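Local coordinates for protein L-talarate/Galactarate Dehydratase (Salmonella typhimurium, PDB 2PP0) that catalyses the magnesium-dependent dehydration of L-talarate and galactarate to 5-keto-4-deoxy-D-glucarate, and also epimerises L-talarate to galactarate, at residues Asp160-Tyr165 with Val333-Ser338; Gly192-Lys197 with Thr211-Ala216; Thr235-Gly240 with Ala267-Thr272; Asn247-Glu252 with Glu344-His349; Lys313-Ala318 with Arg323-His328. All blocks are in the same frame, centred on the assembly; numbering follows the deposited sequence.

Contact 1: residues Asp160-Tyr165 with Val333-Ser338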
# COMPACT_ATOMS: atom_id res chain seq x y z
N ASP B 160 14.19 0.07 12.83
CA ASP B 160 14.77 1.42 12.90
C ASP B 160 16.11 1.53 12.18
O ASP B 160 16.67 2.62 12.07
CB ASP B 160 14.96 1.84 14.36
CG ASP B 160 13.68 1.78 15.16
OD1 ASP B 160 12.65 2.33 14.71
OD2 ASP B 160 13.71 1.17 16.26
N SER B 161 16.63 0.39 11.74
CA SER B 161 17.90 0.34 11.02
C SER B 161 17.87 -0.89 10.11
O SER B 161 17.06 -1.80 10.32
CB SER B 161 19.08 0.25 11.99
OG SER B 161 19.06 -0.95 12.74
N VAL B 162 18.74 -0.92 9.10
CA VAL B 162 18.77 -2.04 8.17
C VAL B 162 20.17 -2.61 7.96
O VAL B 162 21.14 -1.86 7.82
CB VAL B 162 18.20 -1.61 6.79
CG1 VAL B 162 18.23 -2.78 5.81
CG2 VAL B 162 16.78 -1.09 6.94
N GLN B 163 20.28 -3.94 7.94
CA GLN B 163 21.56 -4.62 7.71
C GLN B 163 22.11 -4.03 6.42
O GLN B 163 21.38 -3.89 5.44
CB GLN B 163 21.37 -6.12 7.47
CG GLN B 163 20.75 -6.91 8.58
CD GLN B 163 20.54 -8.35 8.18
OE1 GLN B 163 19.83 -8.64 7.21
NE2 GLN B 163 21.16 -9.26 8.90
N CYS B 164 23.40 -3.72 6.39
CA CYS B 164 24.00 -3.12 5.21
C CYS B 164 25.29 -3.84 4.77
O CYS B 164 26.11 -4.21 5.60
CB CYS B 164 24.29 -1.65 5.51
SG CYS B 164 24.78 -0.62 4.11
N TYR B 165 25.43 -4.03 3.45
CA TYR B 165 26.62 -4.66 2.90
C TYR B 165 27.25 -3.69 1.89
O TYR B 165 26.56 -2.83 1.35
CB TYR B 165 26.26 -6.00 2.23
CG TYR B 165 25.53 -5.89 0.90
CD1 TYR B 165 26.24 -5.75 -0.30
CD2 TYR B 165 24.14 -5.92 0.84
CE1 TYR B 165 25.58 -5.65 -1.53
CE2 TYR B 165 23.47 -5.82 -0.38
CZ TYR B 165 24.19 -5.68 -1.56
OH TYR B 165 23.53 -5.59 -2.76
N VAL B 333 17.15 6.29 -0.71
CA VAL B 333 15.72 6.06 -0.86
C VAL B 333 15.34 4.68 -0.34
O VAL B 333 14.35 4.52 0.38
CB VAL B 333 15.29 6.15 -2.34
CG1 VAL B 333 13.81 5.80 -2.46
CG2 VAL B 333 15.55 7.56 -2.88
N HIS B 334 16.13 3.67 -0.70
CA HIS B 334 15.82 2.31 -0.28
C HIS B 334 15.92 2.02 1.22
O HIS B 334 15.39 1.01 1.69
CB HIS B 334 16.68 1.31 -1.06
CG HIS B 334 16.47 1.38 -2.55
ND1 HIS B 334 15.22 1.43 -3.12
CD2 HIS B 334 17.35 1.40 -3.57
CE1 HIS B 334 15.34 1.48 -4.44
NE2 HIS B 334 16.62 1.46 -4.74
N LEU B 335 16.60 2.88 1.98
CA LEU B 335 16.70 2.65 3.42
C LEU B 335 15.29 2.71 4.00
O LEU B 335 14.91 1.88 4.82
CB LEU B 335 17.57 3.72 4.10
CG LEU B 335 17.58 3.70 5.64
CD1 LEU B 335 18.21 2.43 6.15
CD2 LEU B 335 18.35 4.90 6.16
N HIS B 336 14.52 3.69 3.55
CA HIS B 336 13.15 3.89 4.02
C HIS B 336 12.22 2.78 3.57
O HIS B 336 11.38 2.31 4.34
CB HIS B 336 12.61 5.23 3.51
CG HIS B 336 13.38 6.42 4.00
ND1 HIS B 336 13.22 6.94 5.26
CD2 HIS B 336 14.35 7.15 3.41
CE1 HIS B 336 14.06 7.94 5.43
NE2 HIS B 336 14.76 8.09 4.32
N LEU B 337 12.37 2.36 2.31
CA LEU B 337 11.53 1.31 1.76
C LEU B 337 11.82 -0.05 2.39
O LEU B 337 10.90 -0.81 2.70
CB LEU B 337 11.72 1.24 0.23
CG LEU B 337 11.38 2.54 -0.52
CD1 LEU B 337 11.67 2.38 -2.02
CD2 LEU B 337 9.92 2.88 -0.28
N SER B 338 13.10 -0.36 2.59
CA SER B 338 13.45 -1.64 3.19
C SER B 338 13.03 -1.67 4.67
O SER B 338 12.67 -2.72 5.19
CB SER B 338 14.96 -1.89 3.06
OG SER B 338 15.70 -0.82 3.61

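Contact 2: residues Gly192-Lys197 with Thr211-Ala216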
# COMPACT_ATOMS: atom_id res chain seq x y z
N GLY B 192 28.12 -4.44 7.53
CA GLY B 192 27.52 -5.70 7.94
C GLY B 192 27.64 -6.84 6.94
O GLY B 192 27.23 -7.96 7.23
N GLY B 193 28.20 -6.56 5.77
CA GLY B 193 28.35 -7.60 4.77
C GLY B 193 29.20 -7.15 3.60
O GLY B 193 29.41 -5.95 3.39
N ILE B 194 29.69 -8.11 2.82
CA ILE B 194 30.54 -7.82 1.67
C ILE B 194 30.07 -8.57 0.43
O ILE B 194 29.87 -9.78 0.48
CB ILE B 194 32.01 -8.25 1.95
CG1 ILE B 194 32.62 -7.38 3.04
CG2 ILE B 194 32.83 -8.18 0.65
CD1 ILE B 194 32.71 -5.90 2.68
N LYS B 195 29.91 -7.86 -0.68
CA LYS B 195 29.51 -8.53 -1.92
C LYS B 195 30.67 -8.44 -2.90
O LYS B 195 31.27 -7.38 -3.09
CB LYS B 195 28.27 -7.88 -2.54
CG LYS B 195 27.83 -8.59 -3.83
CD LYS B 195 26.47 -8.13 -4.32
CE LYS B 195 26.50 -6.72 -4.86
NZ LYS B 195 25.14 -6.32 -5.30
N LEU B 196 30.99 -9.57 -3.52
CA LEU B 196 32.08 -9.64 -4.48
C LEU B 196 31.52 -9.82 -5.89
O LEU B 196 30.61 -10.62 -6.11
CB LEU B 196 33.01 -10.81 -4.15
CG LEU B 196 34.19 -11.03 -5.10
CD1 LEU B 196 35.12 -9.83 -5.06
CD2 LEU B 196 34.93 -12.30 -4.71
N LYS B 197 32.05 -9.05 -6.83
CA LYS B 197 31.61 -9.17 -8.21
C LYS B 197 32.30 -10.39 -8.82
O LYS B 197 33.51 -10.55 -8.69
CB LYS B 197 32.00 -7.92 -9.01
CG LYS B 197 31.31 -6.65 -8.54
CD LYS B 197 29.80 -6.73 -8.76
CE LYS B 197 29.08 -5.49 -8.23
NZ LYS B 197 27.62 -5.55 -8.49
N THR B 211 37.57 -17.23 -2.60
CA THR B 211 38.17 -18.03 -1.52
C THR B 211 39.04 -17.15 -0.63
O THR B 211 39.06 -17.32 0.60
CB THR B 211 39.03 -19.19 -2.08
OG1 THR B 211 40.12 -18.66 -2.84
CG2 THR B 211 38.19 -20.10 -2.96
N ALA B 212 39.76 -16.21 -1.24
CA ALA B 212 40.62 -15.31 -0.50
C ALA B 212 39.80 -14.38 0.39
O ALA B 212 40.22 -14.05 1.51
CB ALA B 212 41.48 -14.50 -1.46
N VAL B 213 38.64 -13.95 -0.10
CA VAL B 213 37.77 -13.05 0.66
C VAL B 213 37.09 -13.76 1.83
O VAL B 213 37.00 -13.21 2.92
CB VAL B 213 36.69 -12.42 -0.24
CG1 VAL B 213 35.75 -11.56 0.61
CG2 VAL B 213 37.34 -11.56 -1.31
N ARG B 214 36.60 -14.98 1.60
CA ARG B 214 35.96 -15.73 2.68
C ARG B 214 37.00 -16.03 3.75
O ARG B 214 36.72 -15.97 4.95
CB ARG B 214 35.36 -17.04 2.16
CG ARG B 214 34.98 -18.02 3.27
CD ARG B 214 34.06 -17.39 4.31
NE ARG B 214 32.67 -17.30 3.86
CZ ARG B 214 31.77 -16.48 4.38
NH1 ARG B 214 32.10 -15.65 5.37
NH2 ARG B 214 30.53 -16.47 3.91
N GLU B 215 38.20 -16.36 3.30
CA GLU B 215 39.30 -16.69 4.21
C GLU B 215 39.58 -15.50 5.13
O GLU B 215 39.72 -15.67 6.35
CB GLU B 215 40.54 -17.04 3.39
CG GLU B 215 41.67 -17.67 4.19
CD GLU B 215 42.23 -16.75 5.25
OE1 GLU B 215 42.65 -15.63 4.90
OE2 GLU B 215 42.24 -17.15 6.44
N ALA B 216 39.65 -14.31 4.56
CA ALA B 216 39.93 -13.10 5.33
C ALA B 216 38.78 -12.70 6.25
O ALA B 216 39.01 -12.20 7.35
CB ALA B 216 40.26 -11.95 4.38

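Contact 3: residues Thr235-Gly240 with Ala267-Thr272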
# COMPACT_ATOMS: atom_id res chain seq x y z
N THR B 235 27.14 -22.80 -16.84
CA THR B 235 28.14 -22.27 -15.93
C THR B 235 27.53 -21.90 -14.59
O THR B 235 28.11 -22.16 -13.54
CB THR B 235 28.83 -21.05 -16.55
OG1 THR B 235 29.36 -21.40 -17.83
CG2 THR B 235 29.96 -20.57 -15.66
N ALA B 236 26.34 -21.30 -14.63
CA ALA B 236 25.64 -20.88 -13.41
C ALA B 236 25.46 -22.02 -12.41
O ALA B 236 25.74 -21.87 -11.22
CB ALA B 236 24.29 -20.28 -13.77
N ILE B 237 24.99 -23.18 -12.88
CA ILE B 237 24.78 -24.30 -11.98
C ILE B 237 26.10 -24.88 -11.47
O ILE B 237 26.21 -25.23 -10.29
CB ILE B 237 23.95 -25.43 -12.65
CG1 ILE B 237 23.73 -26.57 -11.66
CG2 ILE B 237 24.67 -25.94 -13.89
CD1 ILE B 237 23.00 -26.16 -10.40
N ARG B 238 27.09 -24.97 -12.35
CA ARG B 238 28.40 -25.50 -11.98
C ARG B 238 29.06 -24.59 -10.94
O ARG B 238 29.59 -25.07 -9.94
CB ARG B 238 29.28 -25.63 -13.22
CG ARG B 238 30.69 -26.12 -12.93
CD ARG B 238 31.35 -26.71 -14.18
NE ARG B 238 31.23 -25.83 -15.35
CZ ARG B 238 31.78 -24.63 -15.44
NH1 ARG B 238 32.49 -24.13 -14.44
NH2 ARG B 238 31.63 -23.91 -16.55
N MET B 239 29.03 -23.28 -11.17
CA MET B 239 29.60 -22.35 -10.21
C MET B 239 28.78 -22.37 -8.93
O MET B 239 29.32 -22.23 -7.83
CB MET B 239 29.63 -20.93 -10.79
CG MET B 239 30.75 -20.70 -11.80
SD MET B 239 32.39 -20.80 -11.06
CE MET B 239 32.77 -19.07 -10.89
N GLY B 240 27.47 -22.57 -9.07
CA GLY B 240 26.60 -22.61 -7.91
C GLY B 240 26.89 -23.77 -6.99
O GLY B 240 26.85 -23.63 -5.77
N ALA B 267 17.39 -21.57 -8.41
CA ALA B 267 16.86 -21.35 -7.07
C ALA B 267 16.32 -22.65 -6.47
O ALA B 267 16.49 -22.91 -5.27
CB ALA B 267 15.76 -20.30 -7.11
N ALA B 268 15.68 -23.47 -7.30
CA ALA B 268 15.14 -24.73 -6.82
C ALA B 268 16.23 -25.77 -6.63
O ALA B 268 16.15 -26.61 -5.73
CB ALA B 268 14.09 -25.25 -7.80
N ALA B 269 17.27 -25.71 -7.46
CA ALA B 269 18.37 -26.67 -7.39
C ALA B 269 19.39 -26.39 -6.30
O ALA B 269 20.03 -27.31 -5.79
CB ALA B 269 19.07 -26.74 -8.75
N LEU B 270 19.56 -25.13 -5.94
CA LEU B 270 20.54 -24.78 -4.93
C LEU B 270 19.93 -24.41 -3.59
O LEU B 270 18.78 -23.96 -3.51
CB LEU B 270 21.42 -23.62 -5.43
CG LEU B 270 22.22 -23.87 -6.71
CD1 LEU B 270 22.76 -22.55 -7.23
CD2 LEU B 270 23.35 -24.85 -6.43
N ASP B 271 20.70 -24.63 -2.53
CA ASP B 271 20.27 -24.29 -1.17
C ASP B 271 20.59 -22.82 -0.96
O ASP B 271 19.87 -22.11 -0.25
CB ASP B 271 21.02 -25.15 -0.15
CG ASP B 271 20.37 -26.51 0.05
OD1 ASP B 271 19.37 -26.80 -0.63
OD2 ASP B 271 20.86 -27.29 0.90
N THR B 272 21.68 -22.37 -1.58
CA THR B 272 22.08 -20.97 -1.49
C THR B 272 20.99 -20.13 -2.15
O THR B 272 20.48 -20.49 -3.21
CB THR B 272 23.39 -20.70 -2.24
OG1 THR B 272 24.44 -21.49 -1.67
CG2 THR B 272 23.76 -19.22 -2.14

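Contact 4: residues Asn247-Glu252 with Glu344-His349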
# COMPACT_ATOMS: atom_id res chain seq x y z
N ASN B 247 28.89 -20.72 1.96
CA ASN B 247 27.72 -20.33 2.75
C ASN B 247 27.27 -18.89 2.48
O ASN B 247 26.89 -18.16 3.39
CB ASN B 247 28.01 -20.49 4.24
CG ASN B 247 28.20 -21.95 4.65
OD1 ASN B 247 28.74 -22.24 5.72
ND2 ASN B 247 27.74 -22.86 3.80
N LEU B 248 27.32 -18.50 1.21
CA LEU B 248 26.93 -17.16 0.79
C LEU B 248 25.50 -16.78 1.18
O LEU B 248 24.62 -17.63 1.28
CB LEU B 248 27.08 -17.03 -0.72
CG LEU B 248 28.47 -17.29 -1.30
CD1 LEU B 248 28.41 -17.25 -2.83
CD2 LEU B 248 29.44 -16.25 -0.78
N ILE B 249 25.28 -15.48 1.39
CA ILE B 249 23.95 -14.99 1.72
C ILE B 249 23.09 -15.15 0.47
O ILE B 249 21.90 -15.45 0.55
CB ILE B 249 23.97 -13.50 2.13
CG1 ILE B 249 24.80 -13.32 3.41
CG2 ILE B 249 22.55 -12.99 2.35
CD1 ILE B 249 24.28 -14.15 4.60
N TRP B 250 23.71 -14.95 -0.70
CA TRP B 250 23.01 -15.11 -1.97
C TRP B 250 23.93 -15.04 -3.18
O TRP B 250 25.08 -14.62 -3.09
CB TRP B 250 21.89 -14.05 -2.11
CG TRP B 250 22.35 -12.63 -2.41
CD1 TRP B 250 23.12 -12.21 -3.46
CD2 TRP B 250 22.02 -11.45 -1.66
NE1 TRP B 250 23.29 -10.84 -3.41
CE2 TRP B 250 22.63 -10.36 -2.32
CE3 TRP B 250 21.28 -11.22 -0.49
CZ2 TRP B 250 22.51 -9.04 -1.85
CZ3 TRP B 250 21.16 -9.91 -0.02
CH2 TRP B 250 21.78 -8.84 -0.71
N ILE B 251 23.41 -15.49 -4.32
CA ILE B 251 24.14 -15.43 -5.60
C ILE B 251 23.23 -14.54 -6.44
O ILE B 251 22.11 -14.91 -6.76
CB ILE B 251 24.26 -16.82 -6.27
CG1 ILE B 251 25.14 -17.73 -5.41
CG2 ILE B 251 24.86 -16.67 -7.66
CD1 ILE B 251 25.13 -19.19 -5.85
N GLU B 252 23.72 -13.36 -6.77
CA GLU B 252 22.94 -12.39 -7.52
C GLU B 252 23.14 -12.42 -9.02
O GLU B 252 24.24 -12.65 -9.51
CB GLU B 252 23.25 -10.99 -6.98
CG GLU B 252 22.45 -9.86 -7.60
CD GLU B 252 22.77 -8.53 -6.94
OE1 GLU B 252 23.36 -8.55 -5.84
OE2 GLU B 252 22.42 -7.47 -7.51
N GLU B 344 13.06 -9.52 7.14
CA GLU B 344 14.37 -8.88 7.31
C GLU B 344 15.09 -8.69 5.96
O GLU B 344 15.44 -9.66 5.29
CB GLU B 344 15.23 -9.72 8.26
CG GLU B 344 16.47 -9.03 8.85
CD GLU B 344 16.15 -8.03 9.97
OE1 GLU B 344 15.26 -8.31 10.80
OE2 GLU B 344 16.81 -6.97 10.03
N PRO B 345 15.31 -7.42 5.55
CA PRO B 345 15.98 -7.07 4.29
C PRO B 345 17.45 -6.69 4.43
O PRO B 345 17.99 -6.61 5.53
CB PRO B 345 15.15 -5.90 3.81
CG PRO B 345 14.99 -5.13 5.10
CD PRO B 345 14.68 -6.22 6.14
N TRP B 346 18.08 -6.43 3.29
CA TRP B 346 19.48 -6.01 3.22
C TRP B 346 19.56 -4.71 2.42
O TRP B 346 18.80 -4.52 1.46
CB TRP B 346 20.33 -7.06 2.50
CG TRP B 346 20.86 -8.14 3.39
CD1 TRP B 346 20.29 -9.35 3.64
CD2 TRP B 346 22.09 -8.11 4.12
NE1 TRP B 346 21.10 -10.08 4.48
CE2 TRP B 346 22.21 -9.34 4.79
CE3 TRP B 346 23.11 -7.15 4.27
CZ2 TRP B 346 23.30 -9.65 5.61
CZ3 TRP B 346 24.20 -7.46 5.08
CH2 TRP B 346 24.28 -8.70 5.74
N LEU B 347 20.47 -3.82 2.82
CA LEU B 347 20.66 -2.54 2.14
C LEU B 347 22.04 -2.55 1.50
O LEU B 347 23.02 -2.99 2.11
CB LEU B 347 20.55 -1.37 3.13
CG LEU B 347 20.47 0.05 2.54
CD1 LEU B 347 19.14 0.22 1.84
CD2 LEU B 347 20.61 1.09 3.65
N GLU B 348 22.13 -2.07 0.27
CA GLU B 348 23.38 -2.04 -0.47
C GLU B 348 24.07 -0.69 -0.37
O GLU B 348 23.46 0.36 -0.57
CB GLU B 348 23.10 -2.39 -1.94
CG GLU B 348 24.28 -2.20 -2.88
CD GLU B 348 23.98 -2.73 -4.27
OE1 GLU B 348 22.86 -2.49 -4.79
OE2 GLU B 348 24.88 -3.39 -4.85
N HIS B 349 25.36 -0.72 -0.05
CA HIS B 349 26.10 0.53 0.10
C HIS B 349 27.09 0.89 -1.00
O HIS B 349 27.86 0.05 -1.48
CB HIS B 349 26.84 0.52 1.44
CG HIS B 349 27.83 1.64 1.59
ND1 HIS B 349 29.04 1.64 0.93
CD2 HIS B 349 27.79 2.78 2.31
CE1 HIS B 349 29.70 2.75 1.23
NE2 HIS B 349 28.96 3.46 2.07
O HOH W 1 21.67 -5.08 -5.81

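Contact 5: residues Lys313-Ala318 with Arg323-His328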
# COMPACT_ATOMS: atom_id res chain seq x y z
N LYS B 313 4.21 -1.66 -4.58
CA LYS B 313 3.42 -2.78 -5.07
C LYS B 313 4.31 -4.00 -5.27
O LYS B 313 3.88 -5.13 -5.08
CB LYS B 313 2.71 -2.43 -6.38
CG LYS B 313 1.66 -1.35 -6.24
CD LYS B 313 0.70 -1.37 -7.44
CE LYS B 313 1.43 -1.26 -8.77
NZ LYS B 313 0.50 -1.45 -9.94
N ILE B 314 5.55 -3.75 -5.67
CA ILE B 314 6.50 -4.84 -5.88
C ILE B 314 6.79 -5.49 -4.53
O ILE B 314 6.78 -6.72 -4.41
CB ILE B 314 7.80 -4.31 -6.52
CG1 ILE B 314 7.51 -3.85 -7.95
CG2 ILE B 314 8.87 -5.41 -6.52
CD1 ILE B 314 8.64 -3.06 -8.58
N MET B 315 7.04 -4.67 -3.52
CA MET B 315 7.32 -5.16 -2.17
C MET B 315 6.19 -6.02 -1.64
O MET B 315 6.43 -7.07 -1.05
CB MET B 315 7.51 -4.00 -1.19
CG MET B 315 8.93 -3.53 -1.01
SD MET B 315 8.96 -2.36 0.38
CE MET B 315 8.01 -1.21 -0.21
N ASP B 316 4.97 -5.54 -1.81
CA ASP B 316 3.80 -6.27 -1.34
C ASP B 316 3.68 -7.62 -2.03
O ASP B 316 3.31 -8.62 -1.41
CB ASP B 316 2.53 -5.45 -1.56
CG ASP B 316 2.53 -4.15 -0.77
OD1 ASP B 316 3.30 -4.06 0.20
OD2 ASP B 316 1.76 -3.23 -1.11
N LEU B 317 4.00 -7.66 -3.32
CA LEU B 317 3.93 -8.91 -4.08
C LEU B 317 5.00 -9.88 -3.61
O LEU B 317 4.73 -11.06 -3.37
CB LEU B 317 4.08 -8.64 -5.58
CG LEU B 317 4.00 -9.88 -6.48
CD1 LEU B 317 2.66 -10.58 -6.28
CD2 LEU B 317 4.17 -9.46 -7.95
N ALA B 318 6.23 -9.38 -3.47
CA ALA B 318 7.34 -10.21 -3.02
C ALA B 318 7.06 -10.81 -1.64
O ALA B 318 7.35 -11.98 -1.39
CB ALA B 318 8.63 -9.40 -2.98
N ARG B 323 9.25 -13.96 -0.19
CA ARG B 323 10.62 -13.66 -0.59
C ARG B 323 11.24 -12.55 0.26
O ARG B 323 10.53 -11.74 0.85
CB ARG B 323 10.66 -13.21 -2.06
CG ARG B 323 9.90 -14.11 -3.01
CD ARG B 323 10.40 -15.55 -2.96
NE ARG B 323 9.78 -16.37 -4.00
CZ ARG B 323 10.03 -17.66 -4.17
NH1 ARG B 323 10.87 -18.29 -3.37
NH2 ARG B 323 9.43 -18.32 -5.16
N LYS B 324 12.57 -12.52 0.31
CA LYS B 324 13.28 -11.48 1.06
C LYS B 324 13.49 -10.31 0.11
O LYS B 324 13.38 -10.45 -1.11
CB LYS B 324 14.65 -11.99 1.53
CG LYS B 324 14.62 -13.13 2.54
CD LYS B 324 14.09 -12.67 3.89
CE LYS B 324 14.29 -13.75 4.96
NZ LYS B 324 15.74 -14.12 5.10
N LEU B 325 13.81 -9.14 0.67
CA LEU B 325 14.04 -7.95 -0.13
C LEU B 325 15.46 -7.42 0.03
O LEU B 325 16.00 -7.37 1.13
CB LEU B 325 13.05 -6.85 0.27
CG LEU B 325 13.07 -5.59 -0.60
CD1 LEU B 325 12.37 -5.90 -1.93
CD2 LEU B 325 12.36 -4.44 0.10
N ALA B 326 16.07 -7.03 -1.08
CA ALA B 326 17.41 -6.46 -1.08
C ALA B 326 17.46 -5.47 -2.25
O ALA B 326 17.95 -5.81 -3.34
CB ALA B 326 18.46 -7.55 -1.25
N PRO B 327 16.95 -4.25 -2.03
CA PRO B 327 16.92 -3.18 -3.04
C PRO B 327 18.31 -2.88 -3.61
O PRO B 327 19.33 -3.05 -2.93
CB PRO B 327 16.35 -1.98 -2.28
CG PRO B 327 15.56 -2.61 -1.16
CD PRO B 327 16.45 -3.75 -0.74
N HIS B 328 18.34 -2.43 -4.85
CA HIS B 328 19.60 -2.12 -5.49
C HIS B 328 19.95 -0.63 -5.49
O HIS B 328 19.11 0.21 -5.83
CB HIS B 328 19.59 -2.64 -6.93
CG HIS B 328 20.67 -2.07 -7.79
ND1 HIS B 328 20.48 -0.95 -8.58
CD2 HIS B 328 21.96 -2.44 -7.97
CE1 HIS B 328 21.61 -0.66 -9.20
NE2 HIS B 328 22.52 -1.55 -8.85

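Contact 1: residues Asp160-Tyr165 with Val333-Ser338
Val162 drives its CG2 methyl into the notch between Leu335 and Ser338 on the helix that faces it, and these three buried residues make up the whole contact. The tightest approach is to an oxygen: Val162 CG2 lies 3.5 Å from Ser338 OG, while its other methyl, CG1, stands 3.9 Å from the same OG. The apolar half is Val162 CG2 against Leu335 CD1, also at 3.9 Å, where the two side chains run past each other in opposite directions. Leu335 gets there because its CG is anti to the backbone N (chi1 172°), which brings one methyl up to the valine although the residue starts off to one side. Ser338 turns its hydroxyl back onto its own helix, and both His334 O, 2.7 Å from Ser338 OG, and Leu335 O lie within its hydrogen-bonding range. In the fold, strand 161-166 belongs to the barrel wall, with strands 346-349 and 367-369 as neighbours, and helix 331-339 lies against its outer side, in the way of a TIM-like barrel of the enolase superfamily. The loose side is at the start of the segment, where partly exposed Asp160 stands clear of the helix, makes a long, weak ion pair with Lys153, and packs on Ala22 of the second subunit. With no hydrogen bond between strand and helix, cohesion is by van der Waals contact alone, and the one polar side-chain atom at the interface, the serine hydroxyl, has helix carbonyls within reach for its single proton and so can lie against methyl groups.

Contact 2: residues Gly192-Lys197 with Thr211-Ala216
Val213 spreads its two methyls over a pair of strand residues, CG1 facing Ile194 and CG2 facing Leu196. This is the strand-to-helix layer of a beta-alpha-beta unit, strand 194-197, helix 203-217 and strand 223-226, within the TIM-like barrel of the enolase superfamily. The helix lies along the outside of the wall, and the closest CA atoms, those of Leu196 and Val213, are 8.4 Å apart. Ile194 and Leu196 sit two apart on the strand, so both point outward at the helix. Of the two, Ile194 makes the more distant touch, its CG2 being 4.5 Å from Val213 CG1. Leu196 extends further: with chi1 at 178° its chain runs out opposite the backbone N, and the branch carried outward meets the valine's other methyl. Helix residues Arg209, Leu210 and Leu217 close round the same two strand side chains, and Val213 also rests on Leu223 of the next strand. The alternate residues, Lys195 and Lys197, face the other way, into the barrel. Lys195, which binds substrate, forms salt bridges with Glu252 and Glu348, and Lys197, the proton acceptor, forms one with Asp226. Alternation along a single strand thus separates an outer face that meets the helix through branched aliphatic groups from an inner one that carries the two active-site lysines. The closer of the two methyl contacts is Leu196 CD2 to Val213 CG2, at 4.2 Å.

Contact 3: residues Thr235-Gly240 with Ala267-Thr272
Two neighbouring outer helices of the barrel domain, 233-243 and 260-269, meet here, and the residues that join them are Ile237 and Gly240 on the first with Ala269 and Leu270 at the end of the second. Leu270 is the residue at which the chain leaves helical geometry, and it sends its side chain straight at the other helix. What it finds there is bare main chain: Leu270 CD2 lies 3.7 Å from Gly240 C and 3.8 Å from Gly240 O, and Leu270 CD1 is 3.9 Å from Gly240 CA. Because Gly240 carries no side chain, the forked end of the leucine can settle directly on the helix backbone, and the CA atoms of Gly240 and Leu270 come within 7.1 Å. One turn earlier, Ile237 reaches over with the tip of its longer branch, a chi1 of -179° pointing CG1 away from the backbone N. Its CD1 touches Leu270 CD2 at 4.2 Å, the two side chains meeting at a slant, and Ala269 CB at 4.3 Å. This side is only partly buried, whereas Gly240 and Leu270 are buried. Just beyond, Thr272 OG1 hydrogen-bonds to Glu244 OE2, tying the departing chain to the residue that follows helix 233-243. Strand 251-252 comes between the two helices in sequence, so this is the side-by-side packing of consecutive helices in the outer layer of a TIM-like beta/alpha barrel.

Contact 4: residues Asn247-Glu252 with Glu344-His349
Ile249 is the first residue of 247-252 to touch the other segment, its CG2 lying 3.9 Å from Trp346 NE1, with the two side chains crossing at about a right angle. Next comes Trp250, whose ring meets the Trp346 indole in a T-shaped (edge-to-face) stack. The planes stand at 90°, and the six-membered ring of Trp250 turns its edge to the five-membered ring of Trp346. Trp250 CZ3 approaches Trp346 CD1 to 3.8 Å, and Trp346 CB sits in the plane of the Trp250 ring, 3.9 Å from Trp250 CH2. Trp250 CG sits between the backbone N and the carbonyl carbon (chi1 74°), which carries the indole across to Trp346, and Tyr165 and Phe297 also meet the Trp250 ring. Two residues on, Glu252, a magnesium ligand, takes a weak hydrogen bond from Trp250 NE1 to its OE1 (3.3 Å). A water lies 3.0 Å from both Glu252 OE2 and Glu348 OE1, placed to donate to either, with other acceptors also in reach. Inside this enolase-superfamily barrel, then, the apolar tryptophan pair lies next to a polar cluster, with Trp250 touching both, and Lys195 and water sit between a metal-binding carboxylate and a substrate-binding one.

Contact 5: residues Lys313-Ala318 with Arg323-His328
Ala318 O, near the end of helix 308-320, accepts a hydrogen bond from Arg323 N, 3.0 Å away, as the chain turns into strand 324-325. The CA atoms of this pair are 5.3 Å apart, but those of Met315 and Leu325 are 7.6 Å apart, so the two segments are farther apart at the side-chain pair than at the turn. Arg323 lays the start of its side chain by the same carbonyl, with CB 3.6 Å from Ala318 O, before the rest leads off. This is an alpha-to-beta connection of the barrel, the helix outside and the strand in the wall beside 297-298. Leu325 faces the helix, a chi1 of -173° swinging its CG away from its own N and onto the helix side, and crosses Met315 at a slant. Its CD2 touches Met315 CG at 3.7 Å and Met315 SD at 4.0 Å. Tyr341 lies against both Ala318 and Leu325. Beyond the strand the chain runs on to His328, the catalytic proton donor/acceptor, whose ND1 is hydrogen-bonded to Asp301 OD2.

Contacts 2, 4 and 5 share one parallel sheet of the barrel wall, and contact 1 adds the neighbouring strand 161-166, whose Gln163 O lies 2.8 Å from Leu347 N of contact 4, a probable hydrogen bond. The centre of contact 4 lies about 12 Å from the centres of contacts 1 and 2 and about 13 Å from that of contact 5. The active site gathers on the inner side: Lys195 NZ of contact 2 is 2.9 Å from Glu252 OE1 and 3.0 Å from Glu348 OE2 of contact 4, while His328 CD2 of contact 5 packs 3.3 Å from Glu348 OE1. Contact 3 stays outside, reaching contact 4 through Thr272 CG2, 3.8 Å from Ile251 CG1.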